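Local coordinates for hydrolase, isochorismatase family (Pseudomonas putida KT2440, PDB 4H17), which is an isochorismatase, a hydrolase of the isochorismatase family with a Rossmann-like fold, at the interface of chains A and B. Coordinates in Å, arbitrary orientation; residue numbers count along the deposited sequence, not the author numbering. Chains: chain A/B, Hydrolase, isochorismatase family.

Contact 1: the interface of chains A and B. Residues chain A 143, 145-146, 187; chain B 105-107, 110.
The C-terminal end of helix 133-146 of chain A, with A:Phe187 from the loop just after helix 172-186, meets the loop of chain B that carries residues 105-110. A:Asp146, the last residue of its helix, is the hub. Its CG lies beside the backbone N and anti to the carbonyl carbon (chi1 -71°), which turns the carboxylate towards chain B. OD2 takes two donors. ND2 of the B:Asn107 amide reaches A:Asp146 OD2 at 3.0 Å in a nearly straight hydrogen bond (167° at H), and on its own side A:Arg143 NH1 forms a salt bridge to the same OD2 at 2.8 Å. Each donor keeps the oxygen close to its own amide or guanidinium plane but approaches from above the carboxylate plane. The amide and carboxylate planes are turned 40° apart, and the two side chains cross at about a right angle. A:Arg143 thus acts as a second-shell brace, bent at its second torsion so that NH1 comes back to the oxygen. A:Asp146 OD1 lies 2.6 Å from water 1, and the backbone N of B:Asn107 meets this water at 2.9 Å, so the carboxylate engages both the side chain and the main chain of one residue. An alanine in place of A:Asp146 would lose both carboxylate oxygens and would probably loosen the B:Asn107 loop while leaving A:Arg143 without its salt bridge. Beside this polar core, the methyl CE of selenomethionine B:Met105, on a doubly bent chain, lies 3.9 Å from CG in the aliphatic stem of A:Lys145. B:Lys110 brings NZ to 3.4 Å from the carbonyl O of A:Asp146, where its charge may suit the negative end of the helix. In the fold, the patch joins the tail of one subunit's helix 133-146 to the other's connection between strand 99-103 and helix 114-121.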
ATOM      1  N   ARG A 143      -6.681  -3.166  -1.334  1.00  9.66           N
ATOM      2  CA  ARG A 143      -7.460  -3.944  -2.285  1.00 10.52           C
ATOM      3  C   ARG A 143      -8.961  -3.944  -1.952  1.00 12.98           C
ATOM      4  O   ARG A 143      -9.822  -3.898  -2.842  1.00 12.65           O
ATOM      5  CB  ARG A 143      -6.915  -5.367  -2.410  1.00 11.40           C
ATOM      6  CG  ARG A 143      -7.533  -6.149  -3.567  1.00 11.40           C
ATOM      7  CD  ARG A 143      -7.363  -5.459  -4.888  1.00 12.51           C
ATOM      8  NE  ARG A 143      -7.866  -6.280  -5.982  1.00 13.05           N
ATOM      9  CZ  ARG A 143      -8.318  -5.782  -7.127  1.00 14.35           C
ATOM     10  NH1 ARG A 143      -8.290  -4.474  -7.317  1.00 14.17           N
ATOM     11  NH2 ARG A 143      -8.778  -6.600  -8.092  1.00 15.68           N
ATOM     12  N   LYS A 145     -10.614  -1.566  -0.631  1.00 15.90           N
ATOM     13  CA  LYS A 145     -11.165  -0.304  -1.153  1.00 19.05           C
ATOM     14  C   LYS A 145     -11.665  -0.490  -2.588  1.00 17.08           C
ATOM     15  O   LYS A 145     -12.737  -0.009  -2.933  1.00 17.82           O
ATOM     16  CB  LYS A 145     -10.148   0.839  -1.098  1.00 21.50           C
ATOM     17  CG  LYS A 145     -10.684   2.220  -1.519  1.00 25.47           C
ATOM     18  CD  LYS A 145      -9.545   3.244  -1.595  1.00 28.44           C
ATOM     19  CE  LYS A 145     -10.004   4.670  -1.857  1.00 34.35           C
ATOM     20  NZ  LYS A 145     -10.519   5.363  -0.643  1.00 31.31           N
ATOM     21  N   ASP A 146     -10.887  -1.172  -3.445  1.00 15.43           N
ATOM     22  CA  ASP A 146     -11.298  -1.435  -4.832  1.00 13.91           C
ATOM     23  C   ASP A 146     -12.622  -2.157  -4.976  1.00 13.19           C
ATOM     24  O   ASP A 146     -13.358  -1.976  -5.961  1.00 18.19           O
ATOM     25  CB  ASP A 146     -10.228  -2.238  -5.564  1.00 12.54           C
ATOM     26  CG  ASP A 146      -8.962  -1.413  -5.870  1.00 18.48           C
ATOM     27  OD1 ASP A 146      -9.018  -0.160  -5.897  1.00 24.16           O
ATOM     28  OD2 ASP A 146      -7.897  -2.016  -6.107  1.00 16.91           O
ATOM     29  N   PHE A 187      -7.538   5.116   3.041  1.00 15.63           N
ATOM     30  CA  PHE A 187      -7.772   3.681   2.891  1.00 15.50           C
ATOM     31  C   PHE A 187      -8.573   3.031   4.012  1.00 18.00           C
ATOM     32  O   PHE A 187      -9.198   1.991   3.776  1.00 16.93           O
ATOM     33  CB  PHE A 187      -6.465   2.978   2.661  1.00 12.85           C
ATOM     34  CG  PHE A 187      -5.750   3.453   1.426  1.00 12.58           C
ATOM     35  CD1 PHE A 187      -6.149   2.998   0.194  1.00 14.70           C
ATOM     36  CD2 PHE A 187      -4.749   4.397   1.510  1.00 16.05           C
ATOM     37  CE1 PHE A 187      -5.527   3.457  -0.952  1.00 13.25           C
ATOM     38  CE2 PHE A 187      -4.107   4.855   0.363  1.00 14.32           C
ATOM     39  CZ  PHE A 187      -4.518   4.372  -0.863  1.00 12.86           C
TER
HETATM   40  N   MSE B 105      -9.085   5.762  -9.490  1.00 16.91           N
HETATM   41  CA  MSE B 105      -8.723   5.228  -8.181  1.00 19.16           C
HETATM   42  C   MSE B 105      -7.239   5.233  -7.993  1.00 15.71           C
HETATM   43  O   MSE B 105      -6.477   5.252  -8.964  1.00 15.23           O
HETATM   44  CB  MSE B 105      -9.155   3.759  -8.031  1.00 22.60           C
HETATM   45  CG  MSE B 105     -10.657   3.552  -8.206  1.00 29.47           C
HETATM   46 SE   MSE B 105     -11.688   4.237  -6.670  0.75 35.25          SE
HETATM   47  CE  MSE B 105     -11.047   2.906  -5.355  1.00 26.54           C
ATOM     48  N   PRO B 106      -6.795   5.111  -6.742  1.00 14.66           N
ATOM     49  CA  PRO B 106      -5.365   5.015  -6.513  1.00 14.14           C
ATOM     50  C   PRO B 106      -4.664   3.872  -7.254  1.00 13.61           C
ATOM     51  O   PRO B 106      -3.566   4.064  -7.752  1.00 14.40           O
ATOM     52  CB  PRO B 106      -5.255   4.828  -4.991  1.00 13.93           C
ATOM     53  CG  PRO B 106      -6.470   5.511  -4.460  1.00 18.23           C
ATOM     54  CD  PRO B 106      -7.545   5.204  -5.482  1.00 17.49           C
ATOM     55  N   ASN B 107      -5.292   2.701  -7.296  1.00 13.84           N
ATOM     56  CA  ASN B 107      -4.816   1.568  -8.103  1.00 12.54           C
ATOM     57  C   ASN B 107      -5.010   1.900  -9.568  1.00 13.94           C
ATOM     58  O   ASN B 107      -6.148   1.918 -10.091  1.00 15.12           O
ATOM     59  CB  ASN B 107      -5.572   0.312  -7.719  1.00 11.66           C
ATOM     60  CG  ASN B 107      -5.330  -0.831  -8.667  1.00 14.06           C
ATOM     61  OD1 ASN B 107      -4.453  -0.785  -9.540  1.00 15.95           O
ATOM     62  ND2 ASN B 107      -6.143  -1.857  -8.536  1.00 16.68           N
ATOM     63  N   LYS B 110      -7.252  -0.400 -11.941  0.60 13.58           N
ATOM     64  CA  LYS B 110      -8.694  -0.564 -11.718  0.60 15.48           C
ATOM     65  C   LYS B 110      -9.512   0.228 -12.728  0.60 13.89           C
ATOM     66  O   LYS B 110      -9.447   1.453 -12.805  0.60 15.42           O
ATOM     67  CB  LYS B 110      -9.079  -0.122 -10.306  0.60 16.44           C
ATOM     68  CG  LYS B 110     -10.567  -0.119  -9.938  0.60 19.57           C
ATOM     69  CD  LYS B 110     -11.245  -1.471 -10.034  0.60 26.55           C
ATOM     70  CE  LYS B 110     -12.522  -1.523  -9.205  0.60 25.60           C
ATOM     71  NZ  LYS B 110     -13.144  -0.195  -8.906  0.60 25.83           N
TER
HETATM   72  O   HOH W   1      -7.486   1.906  -5.553  1.00 18.51           O

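Contact 2: the interface of chains A and B. Residues chain A 6-8, 181-182, 185-187; chain B 40, 132, 134-135, 161, 163, 175.
A:Asp185, near the end of helix 172-186, shows how a carboxylate that lies across the contact can organise a subunit junction. From CB the chain swings CG anti to the backbone N (chi1 -174°), sending the acid group towards B:Arg161, B:His134 and B:Leu163. A:Asp185 CG packs against the methyl CD2 of B:Leu163 at 3.9 Å. A:Asp185 OD1 offers its syn lone pair to B:Arg161 NH2 at 2.9 Å, and also accepts the backbone N of A:Met8 from above the carboxylate plane, which ties the start of helix 8-12 to the same oxygen. A:Asp185 OD2 uses its syn lone pair for B:Arg161 NH1 at 3.2 Å and its anti lone pair for the imidazole NE2 of B:His134 at 2.9 Å, the latter bond almost straight (167° at H) and close to the ring plane. The arginine therefore grips end-on, tip to tip, one nitrogen to each oxygen, although the two planes are tilted 44° apart. So many donors would be expected to keep the acid ionised.

Apolar groups flank these donors and probably limit their rotation. CD2 of B:Leu40 and CD2 of B:Leu163 lie over opposite faces of the B:Arg161 guanidinium, and CB of B:Ser135 and CD1 of B:Leu163 over those of the B:His134 ring, each towards the rim; B:Leu163 serves both with its two branches. A:Val182 slides alongside the histidine, its CG2 3.6 Å from B:His134 CB. Selenomethionine A:Met8, bent twice, brings CE to 3.5 Å from B:Leu40 CD2. Nearby, B:Met132 follows a cis peptide, a hallmark of this hydrolase family next to the active site, so the contact borders the probable catalytic region. A:Asn186 ND2 gives a longer hydrogen bond to the hydroxyl of B:Ser135. B:Arg161 NH2 has a further acceptor, the carbonyl O of A:Thr6 at 2.7 Å, which it meets nearly along the C=O axis, while B:Arg161 NE turns to water 2 at 3.2 Å.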
ATOM      1  N   THR A   6      -5.433  17.805   5.932  1.00 22.69           N
ATOM      2  CA  THR A   6      -6.788  17.282   5.786  1.00 23.81           C
ATOM      3  C   THR A   6      -6.656  15.932   5.156  1.00 22.76           C
ATOM      4  O   THR A   6      -5.827  15.767   4.272  1.00 33.83           O
ATOM      5  CB  THR A   6      -7.666  18.177   4.895  1.00 23.80           C
ATOM      6  OG1 THR A   6      -7.677  19.518   5.422  1.00 31.78           O
ATOM      7  CG2 THR A   6      -9.056  17.698   4.875  1.00 21.93           C
ATOM      8  N   THR A   7      -7.480  14.966   5.549  1.00 21.55           N
ATOM      9  CA  THR A   7      -7.368  13.635   4.960  1.00 20.61           C
ATOM     10  C   THR A   7      -8.003  13.732   3.590  1.00 21.71           C
ATOM     11  O   THR A   7      -8.874  14.582   3.382  1.00 18.04           O
ATOM     12  CB  THR A   7      -8.107  12.550   5.768  1.00 21.92           C
ATOM     13  OG1 THR A   7      -9.492  12.918   5.893  1.00 21.71           O
ATOM     14  CG2 THR A   7      -7.508  12.360   7.163  1.00 21.57           C
HETATM   15  N   MSE A   8      -7.561  12.895   2.670  1.00 20.03           N
HETATM   16  CA  MSE A   8      -8.235  12.761   1.366  1.00 19.91           C
HETATM   17  C   MSE A   8      -9.705  12.465   1.594  1.00 20.73           C
HETATM   18  O   MSE A   8     -10.565  12.966   0.896  1.00 16.93           O
HETATM   19  CB  MSE A   8      -7.546  11.696   0.519  1.00 25.51           C
HETATM   20  CG  MSE A   8      -8.041  11.700  -0.923  1.00 25.31           C
HETATM   21 SE   MSE A   8      -7.632  13.440  -1.809  0.75 30.95          SE
HETATM   22  CE  MSE A   8      -5.975  13.559  -0.804  1.00 14.95           C
ATOM     23  N   ALA A 181      -0.968   6.642   9.505  1.00 13.86           N
ATOM     24  CA  ALA A 181      -1.314   7.953   8.945  1.00 13.71           C
ATOM     25  C   ALA A 181      -1.748   7.826   7.471  1.00 11.59           C
ATOM     26  O   ALA A 181      -2.725   8.463   7.035  1.00 12.88           O
ATOM     27  CB  ALA A 181      -0.159   8.940   9.106  1.00 14.07           C
ATOM     28  N   VAL A 182      -0.999   7.020   6.726  1.00 11.31           N
ATOM     29  CA  VAL A 182      -1.260   6.731   5.296  1.00 14.29           C
ATOM     30  C   VAL A 182      -2.631   6.053   5.111  1.00 17.12           C
ATOM     31  O   VAL A 182      -3.446   6.464   4.287  1.00 14.58           O
ATOM     32  CB  VAL A 182      -0.104   5.877   4.714  1.00 14.59           C
ATOM     33  CG1 VAL A 182      -0.489   5.148   3.431  1.00 16.74           C
ATOM     34  CG2 VAL A 182       1.145   6.734   4.544  1.00 13.98           C
ATOM     35  N   ASP A 185      -5.473   8.450   5.848  1.00 15.02           N
ATOM     36  CA  ASP A 185      -5.643   9.485   4.822  1.00 14.30           C
ATOM     37  C   ASP A 185      -6.680   9.075   3.771  1.00 16.98           C
ATOM     38  O   ASP A 185      -7.439   9.928   3.298  1.00 19.27           O
ATOM     39  CB  ASP A 185      -4.286   9.767   4.157  1.00 18.25           C
ATOM     40  CG  ASP A 185      -4.330  10.918   3.178  1.00 16.60           C
ATOM     41  OD1 ASP A 185      -4.996  11.915   3.511  1.00 16.62           O
ATOM     42  OD2 ASP A 185      -3.595  10.818   2.147  1.00 18.73           O
ATOM     43  N   ASN A 186      -6.668   7.813   3.349  1.00 18.50           N
ATOM     44  CA  ASN A 186      -7.390   7.424   2.141  1.00 15.69           C
ATOM     45  C   ASN A 186      -7.787   5.925   2.007  1.00 15.55           C
ATOM     46  O   ASN A 186      -8.269   5.514   0.941  1.00 19.23           O
ATOM     47  CB  ASN A 186      -6.510   7.792   0.942  1.00 18.32           C
ATOM     48  CG  ASN A 186      -7.299   8.049  -0.327  1.00 16.72           C
ATOM     49  OD1 ASN A 186      -8.435   8.496  -0.286  1.00 17.28           O
ATOM     50  ND2 ASN A 186      -6.663   7.797  -1.460  1.00 21.77           N
ATOM     51  N   PHE A 187      -7.538   5.116   3.041  1.00 15.63           N
ATOM     52  CA  PHE A 187      -7.772   3.681   2.891  1.00 15.50           C
ATOM     53  C   PHE A 187      -8.573   3.031   4.012  1.00 18.00           C
ATOM     54  O   PHE A 187      -9.198   1.991   3.776  1.00 16.93           O
ATOM     55  CB  PHE A 187      -6.465   2.978   2.661  1.00 12.85           C
ATOM     56  CG  PHE A 187      -5.750   3.453   1.426  1.00 12.58           C
ATOM     57  CD1 PHE A 187      -6.149   2.998   0.194  1.00 14.70           C
ATOM     58  CD2 PHE A 187      -4.749   4.397   1.510  1.00 16.05           C
ATOM     59  CE1 PHE A 187      -5.527   3.457  -0.952  1.00 13.25           C
ATOM     60  CE2 PHE A 187      -4.107   4.855   0.363  1.00 14.32           C
ATOM     61  CZ  PHE A 187      -4.518   4.372  -0.863  1.00 12.86           C
TER
ATOM     62  N   LEU B  40      -3.452  20.250  -2.045  1.00 30.47           N
ATOM     63  CA  LEU B  40      -2.665  19.051  -2.400  1.00 27.11           C
ATOM     64  C   LEU B  40      -1.261  19.377  -2.911  1.00 25.47           C
ATOM     65  O   LEU B  40      -0.600  18.527  -3.510  1.00 19.13           O
ATOM     66  CB  LEU B  40      -3.415  18.190  -3.408  1.00 24.82           C
ATOM     67  CG  LEU B  40      -4.728  17.607  -2.876  1.00 22.51           C
ATOM     68  CD1 LEU B  40      -5.428  16.920  -4.043  1.00 26.79           C
ATOM     69  CD2 LEU B  40      -4.467  16.637  -1.728  1.00 29.67           C
HETATM   70  N   MSE B 132       0.639  10.494  -5.584  1.00 12.33           N
HETATM   71  CA  MSE B 132       1.455  10.715  -4.375  1.00 12.64           C
HETATM   72  C   MSE B 132       2.128   9.412  -4.008  1.00 11.23           C
HETATM   73  O   MSE B 132       1.544   8.356  -4.213  1.00 13.77           O
HETATM   74  CB  MSE B 132       0.601  11.131  -3.165  1.00 13.29           C
HETATM   75  CG  MSE B 132      -0.108  12.445  -3.488  1.00 13.05           C
HETATM   76 SE   MSE B 132      -1.145  13.138  -1.986  0.75 14.64          SE
HETATM   77  CE  MSE B 132      -2.436  11.672  -1.724  1.00 30.50           C
ATOM     78  N   HIS B 134       2.563   7.705  -1.249  1.00 12.50           N
ATOM     79  CA  HIS B 134       1.913   6.775  -0.299  1.00 15.35           C
ATOM     80  C   HIS B 134       0.546   6.255  -0.744  1.00 16.39           C
ATOM     81  O   HIS B 134       0.019   5.322  -0.161  1.00 14.37           O
ATOM     82  CB  HIS B 134       1.723   7.429   1.062  1.00 12.96           C
ATOM     83  CG  HIS B 134       0.730   8.529   1.034  1.00 13.22           C
ATOM     84  ND1 HIS B 134       1.038   9.770   0.540  1.00 15.38           N
ATOM     85  CD2 HIS B 134      -0.538   8.598   1.486  1.00 14.36           C
ATOM     86  CE1 HIS B 134      -0.036  10.537   0.603  1.00 14.92           C
ATOM     87  NE2 HIS B 134      -1.005   9.856   1.181  1.00 14.21           N
ATOM     88  N   SER B 135      -0.031   6.868  -1.780  1.00 12.11           N
ATOM     89  CA  SER B 135      -1.364   6.581  -2.170  1.00 12.65           C
ATOM     90  C   SER B 135      -1.379   5.925  -3.550  1.00 12.29           C
ATOM     91  O   SER B 135      -1.260   4.714  -3.648  1.00 12.95           O
ATOM     92  CB  SER B 135      -2.227   7.848  -2.058  1.00 11.51           C
ATOM     93  OG  SER B 135      -3.555   7.578  -2.467  1.00 12.52           O
ATOM     94  N   ARG B 161       2.938  14.562   0.727  1.00 12.73           N
ATOM     95  CA  ARG B 161       2.650  15.739   1.557  1.00 13.33           C
ATOM     96  C   ARG B 161       2.614  15.370   3.058  1.00 11.57           C
ATOM     97  O   ARG B 161       2.652  14.188   3.449  1.00 13.15           O
ATOM     98  CB  ARG B 161       1.332  16.362   1.125  1.00 14.20           C
ATOM     99  CG  ARG B 161       0.086  15.579   1.540  1.00 16.64           C
ATOM    100  CD  ARG B 161      -1.195  16.169   0.958  1.00 15.85           C
ATOM    101  NE  ARG B 161      -2.372  15.848   1.765  1.00 21.94           N
ATOM    102  CZ  ARG B 161      -2.988  14.680   1.830  1.00 22.35           C
ATOM    103  NH1 ARG B 161      -2.544  13.626   1.153  1.00 28.18           N
ATOM    104  NH2 ARG B 161      -4.061  14.555   2.594  1.00 21.73           N
ATOM    105  N   LEU B 163       1.128  14.525   6.531  1.00 13.59           N
ATOM    106  CA  LEU B 163      -0.138  13.879   6.963  1.00 15.22           C
ATOM    107  C   LEU B 163      -0.446  13.940   8.457  1.00 18.42           C
ATOM    108  O   LEU B 163       0.451  13.878   9.298  1.00 20.51           O
ATOM    109  CB  LEU B 163      -0.165  12.385   6.537  1.00 14.63           C
ATOM    110  CG  LEU B 163       0.053  12.080   5.038  1.00 15.23           C
ATOM    111  CD1 LEU B 163       0.198  10.570   4.832  1.00 17.15           C
ATOM    112  CD2 LEU B 163      -1.020  12.648   4.148  1.00 15.75           C
ATOM    113  N   ILE B 175       7.069  10.623   5.897  1.00 12.19           N
ATOM    114  CA  ILE B 175       6.144   9.734   5.167  1.00 12.51           C
ATOM    115  C   ILE B 175       6.905   9.096   4.006  1.00 11.08           C
ATOM    116  O   ILE B 175       6.800   7.892   3.795  1.00 12.50           O
ATOM    117  CB  ILE B 175       4.890  10.460   4.640  1.00 11.67           C
ATOM    118  CG1 ILE B 175       4.053  11.004   5.792  1.00 12.26           C
ATOM    119  CG2 ILE B 175       4.035   9.538   3.757  1.00 10.38           C
ATOM    120  CD1 ILE B 175       3.521  10.023   6.833  1.00 13.96           C
TER
HETATM  121  O   HOH W   2      -3.557  17.983   3.820  1.00 32.12           O

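Contact 1 and contact 2 lie about 14 Å apart, measured between the centres of their C-alpha atoms, and share A:Phe187, whose ring rim meets B:Pro106 through CE1 in one and B:Ser135 through CZ in the other. Helix 133-146 also takes part in both, with its C-terminal end from chain A in contact 1 and its first turn from chain B in contact 2. Because the interface is two-fold symmetric, each patch recurs with the chains exchanged, so every copy of this helix serves at both ends. Such continuity suggests a stable dimer, although the structure alone does not show that it is the form at work in the cell.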